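Side-chain contacts in uncharacterized protein (PDB 3NNG), which is of unknown function but carries a calcium-bound F5/8 type C domain, a beta-sandwich whose relatives often bind carbohydrates or membrane lipids: residues F138-L143 and A152-Y157; S20-S25 and L41-E46; W51-V56 and G60-N65; L113-F118 and Q124-E129. The protein carries 1 engineered substitution. All blocks are in the same frame, centred on the assembly; numbering follows the deposited sequence.

Contact 1 (F138-L143 and A152-Y157); sequences FRINCL and AEINLY. With CA (calcium ion), chain C.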
loop_
_atom_site.group_PDB
_atom_site.type_symbol
_atom_site.label_atom_id
_atom_site.label_comp_id
_atom_site.label_asym_id
_atom_site.label_seq_id
_atom_site.Cartn_x
_atom_site.Cartn_y
_atom_site.Cartn_z
ATOM N N PHE A 138 -1.168 -8.466 3.757
ATOM C CA PHE A 138 -1.834 -7.536 2.844
ATOM C C PHE A 138 -0.914 -7.285 1.666
ATOM O O PHE A 138 0.266 -6.994 1.858
ATOM C CB PHE A 138 -2.121 -6.222 3.583
ATOM C CG PHE A 138 -2.590 -5.076 2.702
ATOM C CD1 PHE A 138 -1.684 -4.315 1.986
ATOM C CD2 PHE A 138 -3.931 -4.704 2.672
ATOM C CE1 PHE A 138 -2.100 -3.242 1.209
ATOM C CE2 PHE A 138 -4.364 -3.641 1.897
ATOM C CZ PHE A 138 -3.443 -2.893 1.165
ATOM N N ARG A 139 -1.443 -7.415 0.449
ATOM C CA ARG A 139 -0.686 -7.071 -0.757
ATOM C C ARG A 139 -1.445 -6.078 -1.620
ATOM O O ARG A 139 -2.653 -6.225 -1.832
ATOM C CB ARG A 139 -0.347 -8.310 -1.597
ATOM C CG ARG A 139 0.600 -7.996 -2.788
ATOM C CD ARG A 139 1.261 -9.266 -3.370
ATOM N NE ARG A 139 2.002 -10.018 -2.357
ATOM C CZ ARG A 139 2.923 -10.947 -2.633
ATOM N NH1 ARG A 139 3.230 -11.239 -3.891
ATOM N NH2 ARG A 139 3.539 -11.592 -1.651
ATOM N N ILE A 140 -0.736 -5.077 -2.131
ATOM C CA ILE A 140 -1.315 -4.195 -3.127
ATOM C C ILE A 140 -0.626 -4.348 -4.486
ATOM O O ILE A 140 0.550 -4.024 -4.637
ATOM C CB ILE A 140 -1.350 -2.717 -2.641
ATOM C CG1 ILE A 140 -1.964 -1.803 -3.702
ATOM C CG2 ILE A 140 0.034 -2.236 -2.223
ATOM C CD1 ILE A 140 -2.296 -0.394 -3.181
ATOM N N ASN A 141 -1.362 -4.871 -5.464
ATOM C CA ASN A 141 -0.867 -4.991 -6.835
ATOM C C ASN A 141 -1.188 -3.717 -7.608
ATOM O O ASN A 141 -2.368 -3.434 -7.881
ATOM C CB ASN A 141 -1.499 -6.203 -7.528
ATOM C CG ASN A 141 -1.025 -7.522 -6.933
ATOM O OD1 ASN A 141 0.178 -7.756 -6.816
ATOM N ND2 ASN A 141 -1.967 -8.385 -6.543
ATOM N N CYS A 142 -0.145 -2.949 -7.938
ATOM C CA CYS A 142 -0.297 -1.657 -8.585
ATOM C C CYS A 142 -0.479 -1.857 -10.074
ATOM O O CYS A 142 0.377 -2.441 -10.730
ATOM C CB CYS A 142 0.915 -0.760 -8.284
ATOM S SG CYS A 142 1.105 -0.525 -6.478
ATOM N N LEU A 143 -1.615 -1.391 -10.583
ATOM C CA LEU A 143 -1.977 -1.574 -11.986
ATOM C C LEU A 143 -1.489 -0.435 -12.881
ATOM O O LEU A 143 -0.825 -0.678 -13.890
ATOM C CB LEU A 143 -3.493 -1.770 -12.130
ATOM C CG LEU A 143 -4.027 -2.978 -11.353
ATOM C CD1 LEU A 143 -5.554 -3.049 -11.428
ATOM C CD2 LEU A 143 -3.386 -4.289 -11.847
ATOM N N ALA A 152 4.881 6.995 -0.867
ATOM C CA ALA A 152 5.784 7.409 0.194
ATOM C C ALA A 152 5.291 6.902 1.524
ATOM O O ALA A 152 6.076 6.597 2.404
ATOM C CB ALA A 152 5.932 8.910 0.219
ATOM N N GLU A 153 3.979 6.790 1.654
ATOM C CA GLU A 153 3.384 6.337 2.895
ATOM C C GLU A 153 2.130 5.549 2.603
ATOM O O GLU A 153 1.235 6.041 1.927
ATOM C CB GLU A 153 3.039 7.544 3.772
ATOM C CG GLU A 153 4.256 8.096 4.488
ATOM C CD GLU A 153 4.829 7.074 5.458
ATOM O OE1 GLU A 153 4.072 6.587 6.320
ATOM O OE2 GLU A 153 6.023 6.750 5.357
ATOM N N ILE A 154 2.080 4.321 3.110
ATOM C CA ILE A 154 0.856 3.542 3.115
ATOM C C ILE A 154 0.464 3.202 4.550
ATOM O O ILE A 154 1.321 2.961 5.399
ATOM C CB ILE A 154 1.001 2.241 2.331
ATOM C CG1 ILE A 154 -0.367 1.558 2.220
ATOM C CG2 ILE A 154 2.058 1.319 2.996
ATOM C CD1 ILE A 154 -0.397 0.443 1.186
ATOM N N ASN A 155 -0.837 3.200 4.810
ATOM C CA ASN A 155 -1.366 2.841 6.114
ATOM C C ASN A 155 -2.525 1.885 5.961
ATOM O O ASN A 155 -3.205 1.887 4.935
ATOM C CB ASN A 155 -1.840 4.086 6.854
ATOM C CG ASN A 155 -0.698 4.859 7.457
ATOM O OD1 ASN A 155 -0.200 4.511 8.529
ATOM N ND2 ASN A 155 -0.258 5.903 6.767
ATOM N N LEU A 156 -2.741 1.061 6.978
ATOM C CA LEU A 156 -3.934 0.231 7.031
ATOM C C LEU A 156 -4.737 0.690 8.232
ATOM O O LEU A 156 -4.158 1.129 9.231
ATOM C CB LEU A 156 -3.561 -1.253 7.162
ATOM C CG LEU A 156 -3.393 -2.105 5.899
ATOM C CD1 LEU A 156 -2.730 -1.339 4.764
ATOM C CD2 LEU A 156 -2.611 -3.420 6.213
ATOM N N TYR A 157 -6.064 0.588 8.143
ATOM C CA TYR A 157 -6.944 1.103 9.203
ATOM C C TYR A 157 -7.870 0.045 9.780
ATOM O O TYR A 157 -8.265 -0.916 9.094
ATOM C CB TYR A 157 -7.771 2.285 8.685
ATOM C CG TYR A 157 -6.908 3.435 8.217
ATOM C CD1 TYR A 157 -6.503 3.521 6.899
ATOM C CD2 TYR A 157 -6.460 4.410 9.109
ATOM C CE1 TYR A 157 -5.692 4.566 6.462
ATOM C CE2 TYR A 157 -5.641 5.449 8.688
ATOM C CZ TYR A 157 -5.261 5.521 7.356
ATOM O OH TYR A 157 -4.446 6.542 6.902
HETATM CA CA CA C . 8.041 7.240 3.710
#
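Ile154 and Leu156, alternate residues of strand 148-159, both meet the ring of Phe138 across the buried interior of the F5/8 type C sandwich. The segment starts outside this interface, at the calcium ion, where Ala152 O lies 2.5 Å from the metal and Glu153 OE2 2.6 Å. The bent Glu153 chain brings its carboxylate back to the ion, and OE1 makes a salt bridge with Arg19. Next comes Ile154, whose CG1 lies anti to the backbone N (chi1 -173°), a torsion that sends CD1 across the interface to Phe138 CE1 at 4.1 Å. The same methyl approaches Ile140 CG2 more loosely, at 4.4 Å. Leu156 makes the fuller contact. Its CD1 stands almost exactly over the centre of the Phe138 ring, 3.9 Å from the centroid and 6° off the normal, which defines a CH-pi contact. Its other methyl, CD2, reaches Phe138 CB at 3.9 Å, so the two branches grip both the ring and its root. No hydrogen bond joins the segments. The strand axes stay 10.5 Å apart, which fits face-to-face packing of side chains rather than edge pairing. Strand 124-144 runs here between strands 63-68 and 93-100, bonded to both through backbone groups, while Leu156 also rests on Leu74 and Phe77 of strand 71-79.

Contact 2 (S20-S25 and L41-E46); sequences SAWSVS and LAIDGE. With CA (calcium ion), chain C.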
loop_
_atom_site.group_PDB
_atom_site.type_symbol
_atom_site.label_atom_id
_atom_site.label_comp_id
_atom_site.label_asym_id
_atom_site.label_seq_id
_atom_site.Cartn_x
_atom_site.Cartn_y
_atom_site.Cartn_z
ATOM N N SER A 20 5.342 -0.641 13.184
ATOM C CA SER A 20 6.737 -0.866 13.575
ATOM C C SER A 20 7.165 -2.334 13.632
ATOM O O SER A 20 8.355 -2.623 13.622
ATOM C CB SER A 20 7.027 -0.208 14.928
ATOM O OG SER A 20 6.275 -0.837 15.946
ATOM N N ALA A 21 6.212 -3.257 13.714
ATOM C CA ALA A 21 6.566 -4.673 13.751
ATOM C C ALA A 21 6.141 -5.390 12.476
ATOM O O ALA A 21 6.260 -6.608 12.364
ATOM C CB ALA A 21 5.977 -5.363 15.001
ATOM N N TRP A 22 5.630 -4.628 11.517
ATOM C CA TRP A 22 5.365 -5.166 10.188
ATOM C C TRP A 22 6.627 -5.694 9.505
ATOM O O TRP A 22 7.746 -5.206 9.726
ATOM C CB TRP A 22 4.730 -4.095 9.307
ATOM C CG TRP A 22 3.316 -3.820 9.660
ATOM C CD1 TRP A 22 2.617 -4.300 10.750
ATOM C CD2 TRP A 22 2.408 -2.996 8.928
ATOM N NE1 TRP A 22 1.325 -3.812 10.730
ATOM C CE2 TRP A 22 1.176 -3.009 9.624
ATOM C CE3 TRP A 22 2.517 -2.247 7.747
ATOM C CZ2 TRP A 22 0.067 -2.314 9.169
ATOM C CZ3 TRP A 22 1.421 -1.552 7.308
ATOM C CH2 TRP A 22 0.207 -1.588 8.016
ATOM N N SER A 23 6.435 -6.699 8.663
ATOM C CA SER A 23 7.514 -7.255 7.851
ATOM C C SER A 23 7.109 -7.048 6.389
ATOM O O SER A 23 6.172 -7.677 5.902
ATOM C CB SER A 23 7.702 -8.742 8.184
ATOM O OG SER A 23 8.753 -9.324 7.433
ATOM N N VAL A 24 7.801 -6.150 5.702
ATOM C CA VAL A 24 7.337 -5.690 4.397
ATOM C C VAL A 24 8.251 -6.141 3.264
ATOM O O VAL A 24 9.449 -6.334 3.464
ATOM C CB VAL A 24 7.202 -4.144 4.360
ATOM C CG1 VAL A 24 6.360 -3.654 5.538
ATOM C CG2 VAL A 24 8.571 -3.483 4.379
ATOM N N SER A 25 7.683 -6.295 2.074
ATOM C CA SER A 25 8.466 -6.637 0.880
ATOM C C SER A 25 7.768 -6.092 -0.356
ATOM O O SER A 25 6.644 -5.615 -0.265
ATOM C CB SER A 25 8.604 -8.158 0.753
ATOM O OG SER A 25 7.328 -8.775 0.725
ATOM N N LEU A 41 10.505 1.933 3.319
ATOM C CA LEU A 41 10.357 3.385 3.250
ATOM C C LEU A 41 8.904 3.811 3.084
ATOM O O LEU A 41 8.575 4.947 3.353
ATOM C CB LEU A 41 11.224 3.993 2.143
ATOM C CG LEU A 41 12.736 3.784 2.297
ATOM C CD1 LEU A 41 13.489 4.353 1.104
ATOM C CD2 LEU A 41 13.267 4.406 3.588
ATOM N N ALA A 42 8.029 2.907 2.656
ATOM C CA ALA A 42 6.603 3.242 2.585
ATOM C C ALA A 42 5.896 3.283 3.950
ATOM O O ALA A 42 4.752 3.746 4.045
ATOM C CB ALA A 42 5.873 2.277 1.654
ATOM N N ILE A 43 6.547 2.777 4.998
ATOM C CA ILE A 43 5.901 2.721 6.313
ATOM C C ILE A 43 6.730 3.369 7.430
ATOM O O ILE A 43 6.628 2.969 8.587
ATOM C CB ILE A 43 5.548 1.266 6.725
ATOM C CG1 ILE A 43 6.808 0.394 6.756
ATOM C CG2 ILE A 43 4.500 0.660 5.759
ATOM C CD1 ILE A 43 6.691 -0.809 7.680
ATOM N N ASP A 44 7.545 4.365 7.093
ATOM C CA ASP A 44 8.433 4.960 8.099
ATOM C C ASP A 44 7.938 6.299 8.650
ATOM O O ASP A 44 8.600 6.913 9.485
ATOM C CB ASP A 44 9.870 5.084 7.568
ATOM C CG ASP A 44 9.983 6.045 6.397
ATOM O OD1 ASP A 44 8.985 6.730 6.096
ATOM O OD2 ASP A 44 11.076 6.121 5.789
ATOM N N GLY A 45 6.770 6.738 8.191
ATOM C CA GLY A 45 6.152 7.956 8.686
ATOM C C GLY A 45 6.597 9.234 8.000
ATOM O O GLY A 45 6.162 10.316 8.389
ATOM N N GLU A 46 7.448 9.116 6.979
ATOM C CA GLU A 46 8.062 10.281 6.348
ATOM C C GLU A 46 7.624 10.464 4.885
ATOM O O GLU A 46 7.778 9.560 4.077
ATOM C CB GLU A 46 9.582 10.155 6.421
ATOM C CG GLU A 46 10.345 11.184 5.585
ATOM C CD GLU A 46 10.060 12.603 6.036
ATOM O OE1 GLU A 46 9.688 13.444 5.187
ATOM O OE2 GLU A 46 10.195 12.871 7.246
HETATM CA CA CA C . 8.041 7.240 3.710
#
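This is an apolar contact in the beta-sandwich of the F5/8 type C domain: Ile43, from the calcium-binding loop after helix 34-37, packs against Trp22, just before strand 23-26, and Val24 within it, about 10 Å from the centre of the chain. The evidence is entirely in the side chains, since no hydrogen bond crosses between 20-25 and 41-46. Ile43 divides its branches between two partners. CG1 sits between the backbone N and the carbonyl carbon (chi1 59°), which directs CD1 to meet Val24 CG1 tip to tip at 3.6 Å. Meanwhile CG2 leans obliquely on the six-membered ring of Trp22, nearest CE3 at 4.0 Å. Trp64 of strand 63-68 touches both Val24 and Ile43, and Ile154 adds to the apolar surroundings of Ile43.

Ile43 lies between residues that bind the metal. Calcium is bound by Leu41 O at 2.4 Å, Asp44 OD1 at 2.6 Å and Glu46 O at 2.4 Å, with Thr49, Ala152 and Glu153 completing the site. The loop is further shaped by an Asx turn: Glu46 N donates to Asp44 OD1 over 3.0 Å, arriving 37° out of the carboxylate plane, so this one oxygen serves both the turn and the ion.

Contact 3 (W51-V56 and G60-N65); sequences WFTWGV and GECWWN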
loop_
_atom_site.group_PDB
_atom_site.type_symbol
_atom_site.label_atom_id
_atom_site.label_comp_id
_atom_site.label_asym_id
_atom_site.label_seq_id
_atom_site.Cartn_x
_atom_site.Cartn_y
_atom_site.Cartn_z
ATOM N N TRP A 51 8.828 4.210 -1.300
ATOM C CA TRP A 51 8.979 3.005 -2.094
ATOM C C TRP A 51 8.778 3.397 -3.558
ATOM O O TRP A 51 7.884 4.171 -3.886
ATOM C CB TRP A 51 7.949 1.943 -1.682
ATOM C CG TRP A 51 7.947 0.763 -2.600
ATOM C CD1 TRP A 51 8.991 -0.083 -2.838
ATOM C CD2 TRP A 51 6.855 0.297 -3.418
ATOM N NE1 TRP A 51 8.616 -1.056 -3.736
ATOM C CE2 TRP A 51 7.322 -0.845 -4.112
ATOM C CE3 TRP A 51 5.539 0.727 -3.617
ATOM C CZ2 TRP A 51 6.509 -1.554 -5.009
ATOM C CZ3 TRP A 51 4.736 0.018 -4.507
ATOM C CH2 TRP A 51 5.225 -1.109 -5.189
ATOM N N PHE A 52 9.617 2.882 -4.440
ATOM C CA PHE A 52 9.487 3.209 -5.851
ATOM C C PHE A 52 9.979 2.023 -6.644
ATOM O O PHE A 52 10.938 1.369 -6.246
ATOM C CB PHE A 52 10.274 4.477 -6.207
ATOM C CG PHE A 52 9.913 5.054 -7.552
ATOM C CD1 PHE A 52 8.725 5.769 -7.722
ATOM C CD2 PHE A 52 10.757 4.889 -8.646
ATOM C CE1 PHE A 52 8.381 6.308 -8.979
ATOM C CE2 PHE A 52 10.430 5.434 -9.907
ATOM C CZ PHE A 52 9.236 6.137 -10.073
ATOM N N THR A 53 9.326 1.732 -7.759
ATOM C CA THR A 53 9.660 0.526 -8.494
ATOM C C THR A 53 9.257 0.608 -9.963
ATOM O O THR A 53 8.685 1.603 -10.414
ATOM C CB THR A 53 8.928 -0.667 -7.861
ATOM O OG1 THR A 53 9.333 -1.890 -8.482
ATOM C CG2 THR A 53 7.430 -0.479 -8.011
ATOM N N TRP A 54 9.574 -0.451 -10.698
ATOM C CA TRP A 54 9.094 -0.640 -12.058
ATOM C C TRP A 54 7.616 -1.004 -12.029
ATOM O O TRP A 54 7.180 -1.768 -11.157
ATOM C CB TRP A 54 9.860 -1.785 -12.722
ATOM C CG TRP A 54 11.232 -1.415 -13.155
ATOM C CD1 TRP A 54 11.586 -0.863 -14.352
ATOM C CD2 TRP A 54 12.444 -1.574 -12.413
ATOM N NE1 TRP A 54 12.936 -0.656 -14.397
ATOM C CE2 TRP A 54 13.496 -1.091 -13.221
ATOM C CE3 TRP A 54 12.747 -2.073 -11.141
ATOM C CZ2 TRP A 54 14.829 -1.088 -12.805
ATOM C CZ3 TRP A 54 14.070 -2.075 -10.724
ATOM C CH2 TRP A 54 15.094 -1.577 -11.553
ATOM N N GLY A 55 6.859 -0.469 -12.989
ATOM C CA GLY A 55 5.451 -0.794 -13.161
ATOM C C GLY A 55 5.281 -2.156 -13.810
ATOM O O GLY A 55 6.267 -2.786 -14.163
ATOM N N VAL A 56 4.044 -2.625 -13.960
ATOM C CA VAL A 56 3.806 -3.955 -14.526
ATOM C C VAL A 56 4.278 -4.102 -15.968
ATOM O O VAL A 56 4.581 -5.208 -16.402
ATOM C CB VAL A 56 2.329 -4.366 -14.482
ATOM C CG1 VAL A 56 1.841 -4.495 -13.044
ATOM C CG2 VAL A 56 1.468 -3.356 -15.249
ATOM N N GLY A 60 6.869 -6.765 -15.476
ATOM C CA GLY A 60 5.907 -7.854 -15.480
ATOM C C GLY A 60 5.008 -7.880 -14.261
ATOM O O GLY A 60 3.880 -8.361 -14.327
ATOM N N GLU A 61 5.500 -7.376 -13.133
ATOM C CA GLU A 61 4.659 -7.286 -11.952
ATOM C C GLU A 61 5.044 -6.074 -11.129
ATOM O O GLU A 61 6.139 -5.529 -11.284
ATOM C CB GLU A 61 4.771 -8.557 -11.112
ATOM C CG GLU A 61 6.167 -8.788 -10.567
ATOM C CD GLU A 61 6.306 -10.151 -9.915
ATOM O OE1 GLU A 61 6.017 -11.163 -10.594
ATOM O OE2 GLU A 61 6.702 -10.203 -8.731
ATOM N N CYS A 62 4.148 -5.662 -10.239
ATOM C CA CYS A 62 4.368 -4.452 -9.448
ATOM C C CYS A 62 3.517 -4.503 -8.191
ATOM O O CYS A 62 2.289 -4.373 -8.263
ATOM C CB CYS A 62 3.998 -3.215 -10.268
ATOM S SG CYS A 62 4.344 -1.636 -9.427
ATOM N N TRP A 63 4.152 -4.700 -7.042
ATOM C CA TRP A 63 3.378 -4.901 -5.815
ATOM C C TRP A 63 4.163 -4.602 -4.533
ATOM O O TRP A 63 5.401 -4.590 -4.524
ATOM C CB TRP A 63 2.782 -6.314 -5.783
ATOM C CG TRP A 63 3.811 -7.413 -5.924
ATOM C CD1 TRP A 63 4.177 -8.054 -7.076
ATOM C CD2 TRP A 63 4.613 -7.982 -4.876
ATOM N NE1 TRP A 63 5.159 -8.982 -6.811
ATOM C CE2 TRP A 63 5.440 -8.960 -5.469
ATOM C CE3 TRP A 63 4.720 -7.751 -3.495
ATOM C CZ2 TRP A 63 6.359 -9.709 -4.727
ATOM C CZ3 TRP A 63 5.634 -8.496 -2.761
ATOM C CH2 TRP A 63 6.438 -9.465 -3.378
ATOM N N TRP A 64 3.422 -4.334 -3.465
ATOM C CA TRP A 64 3.991 -4.076 -2.152
ATOM C C TRP A 64 3.194 -4.914 -1.145
ATOM O O TRP A 64 1.976 -5.051 -1.260
ATOM C CB TRP A 64 3.942 -2.571 -1.832
ATOM C CG TRP A 64 4.535 -2.166 -0.486
ATOM C CD1 TRP A 64 5.779 -1.606 -0.245
ATOM C CD2 TRP A 64 3.882 -2.247 0.790
ATOM N NE1 TRP A 64 5.926 -1.345 1.106
ATOM C CE2 TRP A 64 4.790 -1.743 1.760
ATOM C CE3 TRP A 64 2.621 -2.700 1.205
ATOM C CZ2 TRP A 64 4.470 -1.692 3.113
ATOM C CZ3 TRP A 64 2.303 -2.648 2.561
ATOM C CH2 TRP A 64 3.225 -2.144 3.498
ATOM N N ASN A 65 3.886 -5.496 -0.176
ATOM C CA ASN A 65 3.292 -6.518 0.682
ATOM C C ASN A 65 3.715 -6.297 2.119
ATOM O O ASN A 65 4.854 -5.887 2.370
ATOM C CB ASN A 65 3.754 -7.906 0.230
ATOM C CG ASN A 65 3.054 -9.036 0.971
ATOM O OD1 ASN A 65 3.471 -9.443 2.064
ATOM N ND2 ASN A 65 1.990 -9.551 0.378
HETATM O O HOH W 1 8.109 -4.127 -9.915
#
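Trp51 presents one indole face to the side chain of Trp64, whose CB stands 3.9 Å from the centroid of the six-membered ring, 15° off its normal: a CH-pi contact within the beta-sandwich. Trp64 CD1 lies over the same indole near CD2, but the five-membered rings are inclined at 59°, which is neither a stack nor edge-to-face. The NE1 of Trp64 bonds Ala39 O. Between strands 51-54 and 63-68 the chain makes the short helix 56-59, left through Gly60 at positive phi; a weak bond, Gly60 N to Val56 O at 2.9 Å, spans it. Cys62, just before strand 63-68, packs with SG 3.6 Å from Thr53 CG2 and CB 3.7 Å from Val56 CG1. A water bridges Thr53 OG1, Trp54 O and Glu61 O, each within 2.9 Å of it. Within 60-65, Trp63 NE1 donates to Glu61 OE2 over 2.7 Å, nearly in the indole plane but 51° out of the carboxylate plane.

Contact 4 (L113-F118 and Q124-E129); sequences LTFRNF and QYAAIE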
loop_
_atom_site.group_PDB
_atom_site.type_symbol
_atom_site.label_atom_id
_atom_site.label_comp_id
_atom_site.label_asym_id
_atom_site.label_seq_id
_atom_site.Cartn_x
_atom_site.Cartn_y
_atom_site.Cartn_z
ATOM N N LEU A 113 -9.259 -0.320 -7.045
ATOM C CA LEU A 113 -9.242 0.978 -6.381
ATOM C C LEU A 113 -8.561 1.991 -7.302
ATOM O O LEU A 113 -7.502 1.699 -7.872
ATOM C CB LEU A 113 -8.516 0.915 -5.033
ATOM C CG LEU A 113 -9.071 0.015 -3.912
ATOM C CD1 LEU A 113 -10.576 0.173 -3.769
ATOM C CD2 LEU A 113 -8.735 -1.418 -4.170
ATOM N N THR A 114 -9.185 3.164 -7.447
ATOM C CA THR A 114 -8.691 4.236 -8.305
ATOM C C THR A 114 -8.416 5.481 -7.475
ATOM O O THR A 114 -9.174 5.799 -6.564
ATOM C CB THR A 114 -9.726 4.598 -9.386
ATOM O OG1 THR A 114 -9.861 3.504 -10.296
ATOM C CG2 THR A 114 -9.291 5.836 -10.150
ATOM N N PHE A 115 -7.337 6.183 -7.788
ATOM C CA PHE A 115 -6.949 7.370 -7.033
ATOM C C PHE A 115 -6.927 8.584 -7.941
ATOM O O PHE A 115 -6.623 8.465 -9.122
ATOM C CB PHE A 115 -5.570 7.161 -6.394
ATOM C CG PHE A 115 -5.525 5.980 -5.473
ATOM C CD1 PHE A 115 -6.022 6.074 -4.178
ATOM C CD2 PHE A 115 -5.042 4.761 -5.914
ATOM C CE1 PHE A 115 -6.012 4.982 -3.351
ATOM C CE2 PHE A 115 -5.034 3.659 -5.073
ATOM C CZ PHE A 115 -5.512 3.772 -3.799
ATOM N N ARG A 116 -7.252 9.749 -7.391
ATOM C CA ARG A 116 -7.149 11.001 -8.139
ATOM C C ARG A 116 -5.758 11.594 -7.953
ATOM O O ARG A 116 -4.922 11.039 -7.241
ATOM C CB ARG A 116 -8.179 12.022 -7.652
ATOM C CG ARG A 116 -9.489 11.439 -7.148
ATOM C CD ARG A 116 -10.604 12.480 -7.214
ATOM N NE ARG A 116 -11.664 12.264 -6.229
ATOM C CZ ARG A 116 -12.390 11.152 -6.121
ATOM N NH1 ARG A 116 -12.172 10.122 -6.932
ATOM N NH2 ARG A 116 -13.333 11.066 -5.190
ATOM N N ASN A 117 -5.518 12.736 -8.582
ATOM C CA ASN A 117 -4.283 13.467 -8.346
ATOM C C ASN A 117 -4.113 13.785 -6.867
ATOM O O ASN A 117 -5.023 14.309 -6.218
ATOM C CB ASN A 117 -4.239 14.740 -9.184
ATOM C CG ASN A 117 -4.147 14.444 -10.668
ATOM O OD1 ASN A 117 -3.979 13.290 -11.071
ATOM N ND2 ASN A 117 -4.258 15.481 -11.489
ATOM N N PHE A 118 -2.943 13.450 -6.336
ATOM C CA PHE A 118 -2.654 13.705 -4.940
ATOM C C PHE A 118 -2.459 15.202 -4.690
ATOM O O PHE A 118 -2.038 15.936 -5.580
ATOM C CB PHE A 118 -1.423 12.907 -4.506
ATOM C CG PHE A 118 -1.651 11.420 -4.502
ATOM C CD1 PHE A 118 -2.149 10.785 -3.368
ATOM C CD2 PHE A 118 -1.413 10.666 -5.641
ATOM C CE1 PHE A 118 -2.382 9.414 -3.368
ATOM C CE2 PHE A 118 -1.643 9.303 -5.646
ATOM C CZ PHE A 118 -2.139 8.675 -4.504
ATOM N N GLN A 124 -4.911 9.568 0.201
ATOM C CA GLN A 124 -6.260 9.257 -0.226
ATOM C C GLN A 124 -6.612 7.916 0.388
ATOM O O GLN A 124 -5.752 7.053 0.548
ATOM C CB GLN A 124 -6.369 9.205 -1.754
ATOM C CG GLN A 124 -6.125 10.547 -2.416
ATOM C CD GLN A 124 -6.132 10.458 -3.913
ATOM O OE1 GLN A 124 -7.026 9.856 -4.513
ATOM N NE2 GLN A 124 -5.127 11.056 -4.539
ATOM N N TYR A 125 -7.885 7.751 0.725
ATOM C CA TYR A 125 -8.338 6.628 1.512
ATOM C C TYR A 125 -9.195 5.700 0.669
ATOM O O TYR A 125 -10.061 6.142 -0.084
ATOM C CB TYR A 125 -9.107 7.140 2.729
ATOM C CG TYR A 125 -8.290 8.079 3.586
ATOM C CD1 TYR A 125 -7.561 7.603 4.673
ATOM C CD2 TYR A 125 -8.239 9.437 3.307
ATOM C CE1 TYR A 125 -6.811 8.455 5.447
ATOM C CE2 TYR A 125 -7.488 10.296 4.080
ATOM C CZ TYR A 125 -6.779 9.800 5.145
ATOM O OH TYR A 125 -6.029 10.650 5.921
ATOM N N ALA A 126 -8.935 4.405 0.771
ATOM C CA ALA A 126 -9.732 3.446 0.030
ATOM C C ALA A 126 -10.384 2.502 1.029
ATOM O O ALA A 126 -9.697 1.780 1.749
ATOM C CB ALA A 126 -8.877 2.685 -0.963
ATOM N N ALA A 127 -11.711 2.539 1.079
ATOM C CA ALA A 127 -12.479 1.735 2.019
ATOM C C ALA A 127 -12.489 0.254 1.640
ATOM O O ALA A 127 -12.549 -0.103 0.462
ATOM C CB ALA A 127 -13.914 2.275 2.114
ATOM N N ILE A 128 -12.414 -0.603 2.655
ATOM C CA ILE A 128 -12.604 -2.037 2.474
ATOM C C ILE A 128 -13.925 -2.412 3.138
ATOM O O ILE A 128 -14.084 -2.295 4.365
ATOM C CB ILE A 128 -11.467 -2.848 3.111
ATOM C CG1 ILE A 128 -10.120 -2.467 2.502
ATOM C CG2 ILE A 128 -11.715 -4.352 2.937
ATOM C CD1 ILE A 128 -9.918 -3.005 1.128
ATOM N N GLU A 129 -14.878 -2.859 2.331
ATOM C CA GLU A 129 -16.242 -3.012 2.807
ATOM C C GLU A 129 -16.865 -4.361 2.453
ATOM O O GLU A 129 -16.851 -4.768 1.287
ATOM C CB GLU A 129 -17.107 -1.882 2.249
ATOM C CG GLU A 129 -18.536 -1.900 2.770
ATOM C CD GLU A 129 -18.641 -1.487 4.230
ATOM O OE1 GLU A 129 -17.896 -0.572 4.649
ATOM O OE2 GLU A 129 -19.479 -2.073 4.951
#
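Two hydrogen bonds fasten the Gln124 amide to the backbone of Arg116. Arg116 N donates to Gln124 OE1 over 2.9 Å, on a lone pair in the carbonyl plane, while Gln124 NE2 returns a straight bond (177°) to Arg116 O at 2.7 Å. Arg116 O lies in the Gln124 amide plane, whereas NE2 stands 55° out of the plane of the Arg116 carbonyl. With both backbone groups of one residue engaged, the amide is held against rotation about its last torsion. The extended chain of Gln124 beyond CG supplies the reach.

Aromatic contacts flank this pair. NE2 also sits 3.2 Å above one face of the Phe118 ring, toward the rim, with ring and amide planes 49° apart. OE1 instead meets Phe115 at its ring edge, and lies 3.6 Å from Phe115 CB.

Apolar packing continues along the strand, where Ala126 CB touches Leu113 CG at 4.0 Å and, more loosely, Phe115 CE1 at 4.4 Å. The two segments bond to different neighbours through their backbones, Leu113 to Ala94 and Gln124 to Val79. A glutamine amide is thus bonded to the backbone of the loop between strands 107-114 and 124-144, within the jelly-roll beta-sandwich of F5/8 type C domains.

In the fold
All four contacts lie in one F5/8 type C domain and reach the antiparallel strands of its sandwich. Along the chain they come in series: contact 2, contact 3, contact 4, contact 1. Contact 1 is central, about 1 Å from the centre of the chain, and its centre is 10 to 11 Å from those of the other three. It shares strand 124-144 with contact 4, meets contact 3 through backbone bonds between strands 124-144 and 63-68, and shares the calcium ion with contact 2; the ion links the loop after helix 34-37 to residues 152 and 153. Contacts 2 and 3, centres about 16 Å apart, touch where strands 23-26 and 63-68 pair. Contacts 2 and 4, about 20 Å apart, lie on opposite sides of the chain's centre.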